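Local coordinates for protein dual oxidase maturation factor 1 (Homo sapiens, PDB 7D3F) that is probably required for the maturation of dual oxidase 1 and its transport from the endoplasmic reticulum to the plasma membrane, and binds that enzyme in a membrane complex, at residues S77-T83 / A97-V103; G106-L112 / Y126-W132; Y138-Y142 / A158-P163; C167-Y173 / T228-C234. One frame throughout, in Å; residues are numbered along the deposited sequence.

Interaction 1: residues S77-T83 / A97-V103; sequences SVGQVST and ADIGLQV
Strands 77-83 and 97-103 run antiparallel (174° between directions, axes 4.5 Å apart at closest) as the two arms of a beta hairpin, both fully extended. Val78, Gln80, Ser82, Asp98 and Gln102 share one face; Ser77, Val81, Thr83, Ala97, Ile99, Leu101 and Val103 share the other. Ser77 opens the ladder as a hydrogen-bonded pair with Val103: Ser77 N to Val103 O and Val103 N to Ser77 O, each 2.9 Å. Val78 faces Gln102 in a non-hydrogen-bonded pair. Gly79 then bonds Leu101 both ways. Gln80 sits across from Gly100, CA to CA 4.1 Å. Val81 pairs with Ile99 through two more bonds. At Ser82 the m rotamer sends OG to OD2 of Asp98, also m, in a very short 2.4 Å hydrogen bond. Thr83 closes on Ala97, Thr83 N to Ala97 O and Ala97 N to Thr83 O each 2.9 Å. In the predicted extracellular sheet the hairpin lies between strands 241-247 and 107-114; Ile99 and Leu101 pack on Leu157 of helix 152-160.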
# COMPACT_ATOMS: atom_id res chain seq x y z
N SER B 77 0.52 26.57 -14.79
CA SER B 77 0.56 27.25 -16.08
C SER B 77 -0.88 27.35 -16.59
O SER B 77 -1.45 26.37 -17.06
CB SER B 77 1.45 26.50 -17.07
OG SER B 77 2.78 26.42 -16.59
N VAL B 78 -1.47 28.54 -16.50
CA VAL B 78 -2.88 28.72 -16.83
C VAL B 78 -3.01 29.58 -18.07
O VAL B 78 -2.20 30.49 -18.33
CB VAL B 78 -3.67 29.32 -15.65
CG1 VAL B 78 -3.51 28.47 -14.40
CG2 VAL B 78 -3.24 30.76 -15.38
N GLY B 79 -4.03 29.28 -18.86
CA GLY B 79 -4.38 30.09 -20.01
C GLY B 79 -5.83 29.90 -20.35
O GLY B 79 -6.42 28.86 -20.04
N GLN B 80 -6.42 30.90 -21.00
CA GLN B 80 -7.85 30.85 -21.30
C GLN B 80 -8.16 31.76 -22.48
O GLN B 80 -7.69 32.91 -22.51
CB GLN B 80 -8.68 31.24 -20.08
CG GLN B 80 -10.17 31.36 -20.36
CD GLN B 80 -10.97 31.71 -19.12
OE1 GLN B 80 -10.54 31.44 -18.00
NE2 GLN B 80 -12.13 32.33 -19.31
N VAL B 81 -8.94 31.26 -23.44
CA VAL B 81 -9.39 32.04 -24.58
C VAL B 81 -10.89 31.80 -24.77
O VAL B 81 -11.45 30.82 -24.28
CB VAL B 81 -8.63 31.69 -25.88
CG1 VAL B 81 -8.69 32.85 -26.86
CG2 VAL B 81 -7.20 31.31 -25.59
N SER B 82 -11.53 32.74 -25.46
CA SER B 82 -12.92 32.60 -25.89
C SER B 82 -12.93 32.45 -27.40
O SER B 82 -12.45 33.34 -28.11
CB SER B 82 -13.75 33.80 -25.45
OG SER B 82 -13.65 34.01 -24.05
N THR B 83 -13.47 31.34 -27.90
CA THR B 83 -13.35 31.01 -29.31
C THR B 83 -14.64 30.38 -29.83
O THR B 83 -15.51 29.96 -29.06
CB THR B 83 -12.19 30.04 -29.59
OG1 THR B 83 -12.32 28.89 -28.75
CG2 THR B 83 -10.85 30.71 -29.32
N ALA B 97 -17.23 29.00 -26.91
CA ALA B 97 -16.87 28.52 -25.58
C ALA B 97 -15.54 29.11 -25.14
O ALA B 97 -14.73 29.55 -25.96
CB ALA B 97 -16.81 26.99 -25.54
N ASP B 98 -15.34 29.11 -23.83
CA ASP B 98 -14.05 29.41 -23.24
C ASP B 98 -13.26 28.11 -23.11
O ASP B 98 -13.71 27.16 -22.47
CB ASP B 98 -14.20 30.08 -21.87
CG ASP B 98 -14.97 31.38 -21.94
OD1 ASP B 98 -15.93 31.54 -21.15
OD2 ASP B 98 -14.63 32.24 -22.78
N ILE B 99 -12.09 28.08 -23.74
CA ILE B 99 -11.18 26.95 -23.69
C ILE B 99 -9.99 27.35 -22.82
O ILE B 99 -9.35 28.38 -23.08
CB ILE B 99 -10.73 26.52 -25.09
CG1 ILE B 99 -11.93 26.44 -26.03
CG2 ILE B 99 -10.01 25.18 -25.03
CD1 ILE B 99 -11.59 26.06 -27.44
N GLY B 100 -9.72 26.56 -21.80
CA GLY B 100 -8.68 26.87 -20.85
C GLY B 100 -7.76 25.70 -20.62
O GLY B 100 -8.17 24.54 -20.62
N LEU B 101 -6.49 26.02 -20.41
CA LEU B 101 -5.44 25.06 -20.12
C LEU B 101 -4.92 25.32 -18.71
O LEU B 101 -4.64 26.47 -18.36
CB LEU B 101 -4.31 25.16 -21.14
CG LEU B 101 -3.39 23.96 -21.35
CD1 LEU B 101 -4.17 22.81 -21.96
CD2 LEU B 101 -2.22 24.36 -22.22
N GLN B 102 -4.81 24.26 -17.91
CA GLN B 102 -4.34 24.36 -16.53
C GLN B 102 -3.29 23.27 -16.33
O GLN B 102 -3.62 22.14 -15.97
CB GLN B 102 -5.51 24.21 -15.55
CG GLN B 102 -6.41 25.42 -15.45
CD GLN B 102 -7.54 25.22 -14.46
OE1 GLN B 102 -8.22 24.19 -14.47
NE2 GLN B 102 -7.73 26.20 -13.58
N VAL B 103 -2.04 23.61 -16.59
CA VAL B 103 -0.94 22.66 -16.48
C VAL B 103 -0.44 22.66 -15.04
O VAL B 103 0.00 23.70 -14.53
CB VAL B 103 0.19 23.00 -17.45
CG1 VAL B 103 1.23 21.91 -17.45
CG2 VAL B 103 -0.36 23.22 -18.85

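Interaction 2: residues G106-L112 / Y126-W132; sequences GGVNITL and YNEEFTW. With NAG (2-acetamido-2-deoxy-beta-D-glucopyranose), chain E; MAN (alpha-D-mannopyranose), chain C; MAN (alpha-D-mannopyranose), chain D; MAN (alpha-D-mannopyranose), chain F.
This is an antiparallel strand pair in the glycan-bearing, predicted extracellular sheet, with a mostly apolar face packed under helices 138-148 and 152-160. Strands 107-112 and 126-131 run at 162°, axes 4.6 Å apart at closest. Val108-Phe130, Ile110-Glu128 and Leu112-Tyr126 are the hydrogen-bonded pairs, with 2.9 Å N-O bonds both ways, that from Tyr126 N to Leu112 O being weak. Gly107, Asn109 and Thr111 face Thr131, Glu129 and Asn127 in non-hydrogen-bonded pairs. Gly107 has no CB, which would clash with Phe130 O, and its CA lies over the six-membered ring of Trp132 (p rotamer), 3.8 Å from the centroid, a CH-pi contact. Val108 CG1 touches Trp132 CZ3 at 3.7 Å, Ile110 CD1 Phe130 CE1 at 3.7 Å, and Leu112 CD2 Tyr126 CD1 at 3.8 Å.

On the opposite face Asn109 ND2 is bonded to NAG C1 (1.4 Å) and donates to Asn127 OD1 at 3.1 Å. A mannose of the glycan (chain C) reaches the strand edge: Asn127 N donates to its O6 at 2.7 Å. Glu128, from the apolar face, takes its O4 with OE2 (2.6 Å). Asn109-Ile110-Thr111 is an N-glycosylation sequon set in a strand; the neighbouring strand hydrogen-bonds the first sugar, Asn127 ND2 to NAG O7 3.1 Å.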
# COMPACT_ATOMS: atom_id res chain seq x y z
N GLY B 106 1.50 17.19 -11.90
CA GLY B 106 1.26 15.82 -12.28
C GLY B 106 0.46 15.61 -13.54
O GLY B 106 0.22 14.46 -13.92
N GLY B 107 0.04 16.67 -14.21
CA GLY B 107 -0.76 16.52 -15.41
C GLY B 107 -1.32 17.86 -15.85
O GLY B 107 -0.96 18.91 -15.32
N VAL B 108 -2.22 17.79 -16.83
CA VAL B 108 -2.85 18.97 -17.41
C VAL B 108 -4.36 18.80 -17.36
O VAL B 108 -4.89 17.73 -17.69
CB VAL B 108 -2.36 19.22 -18.85
CG1 VAL B 108 -2.56 17.98 -19.72
CG2 VAL B 108 -3.07 20.42 -19.45
N ASN B 109 -5.06 19.85 -16.94
CA ASN B 109 -6.52 19.90 -16.94
C ASN B 109 -6.98 20.82 -18.06
O ASN B 109 -6.60 22.00 -18.11
CB ASN B 109 -7.05 20.39 -15.59
CG ASN B 109 -7.28 19.25 -14.60
OD1 ASN B 109 -6.34 18.61 -14.14
ND2 ASN B 109 -8.55 19.00 -14.28
N ILE B 110 -7.78 20.27 -18.97
CA ILE B 110 -8.32 21.01 -20.10
C ILE B 110 -9.78 21.30 -19.82
O ILE B 110 -10.57 20.37 -19.60
CB ILE B 110 -8.15 20.22 -21.41
CG1 ILE B 110 -6.69 19.83 -21.61
CG2 ILE B 110 -8.66 21.03 -22.59
CD1 ILE B 110 -6.47 18.81 -22.70
N THR B 111 -10.15 22.57 -19.81
CA THR B 111 -11.51 23.00 -19.53
C THR B 111 -12.14 23.56 -20.80
O THR B 111 -11.52 24.34 -21.53
CB THR B 111 -11.54 24.06 -18.42
OG1 THR B 111 -10.83 25.23 -18.86
CG2 THR B 111 -10.88 23.52 -17.16
N LEU B 112 -13.38 23.16 -21.05
CA LEU B 112 -14.16 23.64 -22.19
C LEU B 112 -15.54 24.02 -21.64
O LEU B 112 -16.37 23.15 -21.39
CB LEU B 112 -14.27 22.58 -23.28
CG LEU B 112 -15.15 22.92 -24.48
CD1 LEU B 112 -14.54 24.03 -25.31
CD2 LEU B 112 -15.38 21.68 -25.33
N TYR B 126 -16.88 20.81 -19.77
CA TYR B 126 -15.87 19.76 -19.62
C TYR B 126 -14.69 20.25 -18.80
O TYR B 126 -14.24 21.39 -18.95
CB TYR B 126 -15.38 19.30 -20.99
CG TYR B 126 -16.44 18.73 -21.89
CD1 TYR B 126 -17.21 19.55 -22.71
CD2 TYR B 126 -16.68 17.36 -21.93
CE1 TYR B 126 -18.18 19.03 -23.53
CE2 TYR B 126 -17.65 16.83 -22.76
CZ TYR B 126 -18.40 17.67 -23.55
OH TYR B 126 -19.37 17.15 -24.37
N ASN B 127 -14.18 19.37 -17.93
CA ASN B 127 -12.92 19.60 -17.22
C ASN B 127 -12.21 18.24 -17.17
O ASN B 127 -12.39 17.48 -16.22
CB ASN B 127 -13.16 20.17 -15.83
CG ASN B 127 -11.87 20.48 -15.10
OD1 ASN B 127 -10.79 20.53 -15.70
ND2 ASN B 127 -11.97 20.71 -13.79
N GLU B 128 -11.40 17.97 -18.18
CA GLU B 128 -10.73 16.69 -18.34
C GLU B 128 -9.32 16.76 -17.79
O GLU B 128 -8.69 17.83 -17.78
CB GLU B 128 -10.70 16.26 -19.81
CG GLU B 128 -12.06 16.23 -20.48
CD GLU B 128 -12.93 15.08 -20.02
OE1 GLU B 128 -12.41 14.17 -19.34
OE2 GLU B 128 -14.13 15.08 -20.35
N GLU B 129 -8.80 15.62 -17.35
CA GLU B 129 -7.46 15.52 -16.81
C GLU B 129 -6.65 14.51 -17.61
O GLU B 129 -7.14 13.43 -17.93
CB GLU B 129 -7.47 15.12 -15.33
CG GLU B 129 -6.10 14.99 -14.70
CD GLU B 129 -6.17 14.70 -13.22
OE1 GLU B 129 -5.45 15.37 -12.44
OE2 GLU B 129 -6.95 13.81 -12.82
N PHE B 130 -5.41 14.87 -17.92
CA PHE B 130 -4.47 13.99 -18.59
C PHE B 130 -3.17 14.03 -17.80
O PHE B 130 -2.49 15.07 -17.77
CB PHE B 130 -4.25 14.40 -20.04
CG PHE B 130 -5.50 14.36 -20.87
CD1 PHE B 130 -6.34 15.46 -20.94
CD2 PHE B 130 -5.83 13.22 -21.59
CE1 PHE B 130 -7.49 15.42 -21.70
CE2 PHE B 130 -6.98 13.18 -22.36
CZ PHE B 130 -7.81 14.28 -22.41
N THR B 131 -2.82 12.92 -17.15
CA THR B 131 -1.71 12.88 -16.22
C THR B 131 -0.48 12.25 -16.86
O THR B 131 -0.58 11.24 -17.56
CB THR B 131 -2.08 12.09 -14.96
OG1 THR B 131 -2.53 10.78 -15.33
CG2 THR B 131 -3.19 12.80 -14.19
N TRP B 132 0.67 12.87 -16.63
CA TRP B 132 1.96 12.33 -17.06
C TRP B 132 2.82 11.92 -15.87
O TRP B 132 4.05 11.87 -15.99
CB TRP B 132 2.71 13.35 -17.92
CG TRP B 132 2.79 14.71 -17.32
CD1 TRP B 132 3.44 15.06 -16.17
CD2 TRP B 132 2.22 15.92 -17.84
NE1 TRP B 132 3.30 16.41 -15.94
CE2 TRP B 132 2.55 16.95 -16.95
CE3 TRP B 132 1.44 16.21 -18.96
CZ2 TRP B 132 2.14 18.27 -17.15
CZ3 TRP B 132 1.04 17.52 -19.16
CH2 TRP B 132 1.39 18.53 -18.26
C1 NAG E . -8.91 17.95 -13.36
C2 NAG E . -9.58 18.51 -12.10
C3 NAG E . -10.03 17.37 -11.19
C4 NAG E . -10.89 16.37 -11.95
C5 NAG E . -10.15 15.90 -13.20
C6 NAG E . -10.96 14.98 -14.08
C7 NAG E . -8.99 20.68 -11.11
C8 NAG E . -7.94 21.45 -10.37
N2 NAG E . -8.68 19.40 -11.39
O3 NAG E . -10.77 17.90 -10.09
O4 NAG E . -11.17 15.25 -11.11
O5 NAG E . -9.80 17.03 -14.01
O6 NAG E . -12.12 15.63 -14.58
O7 NAG E . -10.06 21.18 -11.44
C1 MAN C . -18.41 14.95 -16.32
C2 MAN C . -18.92 14.49 -17.69
C3 MAN C . -17.87 13.58 -18.32
C4 MAN C . -16.54 14.33 -18.43
C5 MAN C . -16.10 14.83 -17.04
C6 MAN C . -14.87 15.71 -17.10
O2 MAN C . -19.02 15.60 -18.57
O3 MAN C . -18.28 13.12 -19.60
O4 MAN C . -15.54 13.46 -18.95
O5 MAN C . -17.17 15.61 -16.45
O6 MAN C . -15.23 16.93 -17.74
C1 MAN D . -20.33 15.63 -19.17
C2 MAN D . -20.29 16.71 -20.27
C3 MAN D . -20.11 18.07 -19.62
C4 MAN D . -21.24 18.32 -18.62
C5 MAN D . -21.25 17.22 -17.55
C6 MAN D . -22.42 17.32 -16.60
O2 MAN D . -21.54 16.79 -20.94
O3 MAN D . -20.07 19.11 -20.59
O4 MAN D . -21.07 19.57 -17.99
O5 MAN D . -21.33 15.92 -18.20
O6 MAN D . -22.29 16.29 -15.63
C1 MAN F . -21.47 16.07 -22.18
C2 MAN F . -22.49 16.73 -23.13
C3 MAN F . -23.89 16.54 -22.56
C4 MAN F . -24.17 15.05 -22.25
C5 MAN F . -23.06 14.47 -21.36
C6 MAN F . -23.20 12.97 -21.16
O2 MAN F . -22.50 16.09 -24.41
O3 MAN F . -24.89 17.05 -23.44
O4 MAN F . -25.41 14.93 -21.58
O5 MAN F . -21.78 14.71 -21.97
O6 MAN F . -22.13 12.54 -20.33

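Interaction 3: residues Y138-Y142 / A158-P163; sequences YAEEY and AEKFTP
The apolar centre is made by two tyrosines one helical turn apart, Tyr138 and Tyr142, both t at chi1 and both pointing their CA-CB bonds at segment 158-163. Thr162 CG2 lies over the face of the Tyr142 ring, 4.1 Å from its centroid in a CH-pi contact, while Tyr142 CD1 touches Ala158 CB at 3.7 Å. Tyr138 packs CZ against Phe161 CB at 3.6 Å and CD2 against Pro163 CD at 3.9 Å. Moving outward, Tyr138 OH donates to Ala158 O at 2.9 Å, the same carbonyl that takes Phe161 N at 3.1 Å. Beyond it Thr162, p at chi1, turns OG1 back to Glu159 O at 2.5 Å. At the polar edge Glu159 bonds the backbone of Ser184 of Dual oxidase 1, and Lys160 makes a salt bridge to Asp187 of the same chain. What results is two consecutive helices, 138-148 and 152-160, joined by a short connection, whose second packs its C-terminal part against tyrosines of the first, beside the partner enzyme.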
# COMPACT_ATOMS: atom_id res chain seq x y z
N TYR B 138 0.81 8.71 -20.64
CA TYR B 138 0.03 9.80 -21.22
C TYR B 138 -0.59 9.38 -22.55
O TYR B 138 -1.73 9.75 -22.86
CB TYR B 138 0.89 11.05 -21.40
CG TYR B 138 0.09 12.29 -21.74
CD1 TYR B 138 -0.28 13.19 -20.75
CD2 TYR B 138 -0.29 12.56 -23.05
CE1 TYR B 138 -1.01 14.32 -21.06
CE2 TYR B 138 -1.03 13.68 -23.36
CZ TYR B 138 -1.38 14.56 -22.36
OH TYR B 138 -2.11 15.69 -22.67
N ALA B 139 0.16 8.63 -23.36
CA ALA B 139 -0.35 8.19 -24.65
C ALA B 139 -1.56 7.28 -24.48
O ALA B 139 -2.53 7.38 -25.24
CB ALA B 139 0.75 7.48 -25.44
N GLU B 140 -1.53 6.40 -23.49
CA GLU B 140 -2.67 5.54 -23.22
C GLU B 140 -3.90 6.35 -22.82
O GLU B 140 -5.01 6.07 -23.26
CB GLU B 140 -2.33 4.52 -22.13
CG GLU B 140 -3.50 3.68 -21.67
CD GLU B 140 -3.17 2.83 -20.46
OE1 GLU B 140 -1.97 2.63 -20.18
OE2 GLU B 140 -4.12 2.36 -19.79
N GLU B 141 -3.70 7.37 -21.97
CA GLU B 141 -4.82 8.21 -21.56
C GLU B 141 -5.39 9.00 -22.74
O GLU B 141 -6.61 9.15 -22.87
CB GLU B 141 -4.39 9.16 -20.44
CG GLU B 141 -4.52 8.55 -19.05
CD GLU B 141 -3.95 9.44 -17.97
OE1 GLU B 141 -2.71 9.44 -17.79
OE2 GLU B 141 -4.74 10.14 -17.30
N TYR B 142 -4.52 9.49 -23.63
CA TYR B 142 -5.00 10.20 -24.81
C TYR B 142 -5.76 9.26 -25.74
O TYR B 142 -6.78 9.64 -26.33
CB TYR B 142 -3.84 10.86 -25.55
CG TYR B 142 -4.27 11.52 -26.84
CD1 TYR B 142 -5.08 12.65 -26.83
CD2 TYR B 142 -3.87 11.01 -28.07
CE1 TYR B 142 -5.48 13.25 -28.00
CE2 TYR B 142 -4.26 11.61 -29.25
CZ TYR B 142 -5.07 12.73 -29.21
OH TYR B 142 -5.46 13.33 -30.39
N ALA B 158 -5.16 18.02 -25.67
CA ALA B 158 -4.54 16.82 -25.10
C ALA B 158 -3.46 16.27 -26.02
O ALA B 158 -2.39 15.86 -25.56
CB ALA B 158 -5.60 15.76 -24.82
N GLU B 159 -3.72 16.26 -27.33
CA GLU B 159 -2.72 15.81 -28.29
C GLU B 159 -1.53 16.75 -28.35
O GLU B 159 -0.42 16.33 -28.69
CB GLU B 159 -3.36 15.67 -29.68
CG GLU B 159 -2.59 14.78 -30.65
CD GLU B 159 -1.70 15.58 -31.59
OE1 GLU B 159 -0.46 15.47 -31.47
OE2 GLU B 159 -2.25 16.31 -32.44
N LYS B 160 -1.74 18.03 -28.01
CA LYS B 160 -0.62 18.96 -27.93
C LYS B 160 0.40 18.53 -26.87
O LYS B 160 1.58 18.85 -26.99
CB LYS B 160 -1.13 20.37 -27.64
CG LYS B 160 -1.63 21.11 -28.86
CD LYS B 160 -0.47 21.49 -29.77
CE LYS B 160 -0.95 22.32 -30.95
NZ LYS B 160 0.19 22.90 -31.72
N PHE B 161 -0.04 17.82 -25.84
CA PHE B 161 0.84 17.39 -24.75
C PHE B 161 1.23 15.92 -24.84
O PHE B 161 1.79 15.38 -23.88
CB PHE B 161 0.18 17.67 -23.40
CG PHE B 161 0.21 19.11 -23.00
CD1 PHE B 161 1.22 19.60 -22.19
CD2 PHE B 161 -0.78 19.98 -23.43
CE1 PHE B 161 1.24 20.93 -21.81
CE2 PHE B 161 -0.76 21.31 -23.05
CZ PHE B 161 0.25 21.79 -22.25
N THR B 162 0.94 15.26 -25.96
CA THR B 162 1.35 13.87 -26.12
C THR B 162 2.87 13.78 -26.23
O THR B 162 3.53 14.71 -26.70
CB THR B 162 0.70 13.25 -27.34
OG1 THR B 162 0.83 14.13 -28.46
CG2 THR B 162 -0.78 12.98 -27.08
N PRO B 163 3.46 12.66 -25.79
CA PRO B 163 4.93 12.53 -25.87
C PRO B 163 5.48 12.64 -27.28
O PRO B 163 6.59 13.15 -27.47
CB PRO B 163 5.19 11.14 -25.27
CG PRO B 163 4.01 10.88 -24.40
CD PRO B 163 2.85 11.53 -25.09

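Interaction 4: residues C167-Y173 / T228-C234; sequences CGLYRQY and TSLTSPC
A disulfide ties the start of helix 169-199, on the predicted extracellular side, to the loop that follows helix 203-229, a covalent bridge between two segments that otherwise meet by side-chain packing and share no hydrogen bond. Cys167 SG and Cys234 SG are 2.0 Å apart with chi3 at -67°; Cys167 has a p chi1 and Cys234 a t chi1, and their CA atoms are 5.6 Å apart. Gly168, at phi/psi -84/51, is the centre of an inverse gamma turn, closed by the weak bond from Leu169 N to Cys167 O at 2.9 Å, and is also the N-cap residue of the helix. From there the backbone is helical, with Tyr173 N on Leu169 O at 2.9 Å.

Three residues on the helix meet the other segment. Leu169 (m, t) places CD1 3.8 Å from Cys234 CB, beside the disulfide, and CD2 4.0 Å from Thr231 OG1. One turn on, Gln172 CB touches Thr231 CG2 at 3.5 Å. Tyr173 sets CE1 3.5 Å from CG2 of Thr228, whose p rotamer lets OG1 bond back to Phe224 O in its own helix. The chain from Thr228 to Cys234 passes the start of the other helix in the opposite sense, Thr228 near Tyr173 and Cys234 near Cys167. Leu169 also packs on Phe161, and Tyr173 on Trp132 at the end of strand 122-131 and, by a weak hydrogen bond, meets Ser77 of strand 77-86.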
# COMPACT_ATOMS: atom_id res chain seq x y z
N CYS B 167 5.84 19.47 -30.84
CA CYS B 167 6.37 20.42 -29.88
C CYS B 167 6.58 19.73 -28.54
O CYS B 167 5.70 19.02 -28.05
CB CYS B 167 5.45 21.63 -29.74
SG CYS B 167 4.01 21.47 -28.67
N GLY B 168 7.77 19.91 -27.97
CA GLY B 168 8.18 19.16 -26.80
C GLY B 168 7.69 19.71 -25.48
O GLY B 168 8.48 19.90 -24.55
N LEU B 169 6.38 19.97 -25.38
CA LEU B 169 5.82 20.39 -24.10
C LEU B 169 5.76 19.23 -23.11
O LEU B 169 5.93 19.44 -21.90
CB LEU B 169 4.43 20.99 -24.30
CG LEU B 169 4.34 22.27 -25.12
CD1 LEU B 169 2.92 22.82 -25.10
CD2 LEU B 169 5.33 23.31 -24.61
N TYR B 170 5.54 18.01 -23.60
CA TYR B 170 5.34 16.87 -22.71
C TYR B 170 6.57 16.62 -21.85
O TYR B 170 6.47 16.54 -20.62
CB TYR B 170 5.00 15.62 -23.52
CG TYR B 170 5.04 14.34 -22.71
CD1 TYR B 170 3.96 13.95 -21.94
CD2 TYR B 170 6.17 13.53 -22.73
CE1 TYR B 170 4.00 12.78 -21.19
CE2 TYR B 170 6.22 12.36 -21.99
CZ TYR B 170 5.13 11.99 -21.22
OH TYR B 170 5.17 10.83 -20.49
N ARG B 171 7.74 16.48 -22.47
CA ARG B 171 8.94 16.12 -21.73
C ARG B 171 9.31 17.19 -20.71
O ARG B 171 9.54 16.89 -19.53
CB ARG B 171 10.11 15.88 -22.69
CG ARG B 171 11.43 15.60 -21.98
CD ARG B 171 12.62 16.04 -22.82
NE ARG B 171 12.84 15.19 -23.99
CZ ARG B 171 13.63 14.12 -23.99
NH1 ARG B 171 14.27 13.77 -22.89
NH2 ARG B 171 13.77 13.41 -25.09
N GLN B 172 9.37 18.45 -21.15
CA GLN B 172 9.78 19.53 -20.26
C GLN B 172 8.78 19.72 -19.13
O GLN B 172 9.17 19.90 -17.97
CB GLN B 172 9.97 20.82 -21.05
CG GLN B 172 11.14 20.79 -22.00
CD GLN B 172 12.46 20.56 -21.29
OE1 GLN B 172 12.77 21.23 -20.30
NE2 GLN B 172 13.25 19.61 -21.77
N TYR B 173 7.48 19.70 -19.45
CA TYR B 173 6.47 19.88 -18.41
C TYR B 173 6.48 18.71 -17.43
O TYR B 173 6.32 18.92 -16.22
CB TYR B 173 5.09 20.06 -19.03
CG TYR B 173 4.71 21.51 -19.21
CD1 TYR B 173 4.59 22.36 -18.12
CD2 TYR B 173 4.47 22.04 -20.47
CE1 TYR B 173 4.24 23.68 -18.27
CE2 TYR B 173 4.12 23.37 -20.64
CZ TYR B 173 4.00 24.18 -19.53
OH TYR B 173 3.65 25.50 -19.69
N THR B 228 10.20 24.97 -17.56
CA THR B 228 9.12 25.31 -18.48
C THR B 228 9.47 26.46 -19.41
O THR B 228 8.74 26.69 -20.38
CB THR B 228 7.85 25.66 -17.69
OG1 THR B 228 8.12 26.75 -16.80
CG2 THR B 228 7.38 24.46 -16.88
N SER B 229 10.55 27.19 -19.15
CA SER B 229 10.98 28.26 -20.04
C SER B 229 11.89 27.78 -21.16
O SER B 229 11.97 28.44 -22.20
CB SER B 229 11.70 29.35 -19.24
OG SER B 229 12.83 28.84 -18.57
N LEU B 230 12.57 26.64 -20.97
CA LEU B 230 13.47 26.11 -22.00
C LEU B 230 12.73 25.54 -23.20
O LEU B 230 13.37 25.23 -24.21
CB LEU B 230 14.37 25.04 -21.39
CG LEU B 230 15.45 25.51 -20.42
CD1 LEU B 230 16.04 24.33 -19.66
CD2 LEU B 230 16.54 26.27 -21.16
N THR B 231 11.41 25.39 -23.12
CA THR B 231 10.65 24.79 -24.21
C THR B 231 10.64 25.70 -25.42
O THR B 231 10.58 26.93 -25.30
CB THR B 231 9.22 24.50 -23.77
OG1 THR B 231 8.43 25.69 -23.89
CG2 THR B 231 9.19 24.04 -22.32
N SER B 232 10.69 25.09 -26.61
CA SER B 232 10.50 25.85 -27.83
C SER B 232 9.05 26.32 -27.92
O SER B 232 8.15 25.69 -27.36
CB SER B 232 10.86 24.99 -29.05
OG SER B 232 9.98 23.88 -29.17
N PRO B 233 8.79 27.43 -28.61
CA PRO B 233 7.42 27.95 -28.68
C PRO B 233 6.48 26.97 -29.38
O PRO B 233 6.68 26.62 -30.55
CB PRO B 233 7.57 29.25 -29.48
CG PRO B 233 8.84 29.08 -30.25
CD PRO B 233 9.74 28.28 -29.35
N CYS B 234 5.46 26.52 -28.65
CA CYS B 234 4.43 25.65 -29.20
C CYS B 234 3.17 26.46 -29.43
O CYS B 234 2.48 26.81 -28.46
CB CYS B 234 4.14 24.47 -28.27
SG CYS B 234 3.03 23.22 -28.98

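From the N terminus, interaction 1 closes a hairpin over a 13-residue connection, and interaction 2 then closes a second 13-residue span; the two follow in series and become one sheet where strand 94-103 bonds strand 107-114 (Gly100 N to Thr111 O, 2.9 Å). The chain next leaves the sheet for interaction 3, which closes a 15-residue, mostly helical span laid on it: Phe130 and Ile110 meet Ala158, Thr131 OG1 bonds Glu141 OE1, and Phe161 packs on Leu101 and Val103. Interaction 4 spans 54 residues, nearly all in helices 169-199 and 203-229, predicted to cross the membrane. None nests or crosses another. Tyr170 packs against Trp132, Tyr138 and Pro163, joining helix 169-199 to the sheet domain.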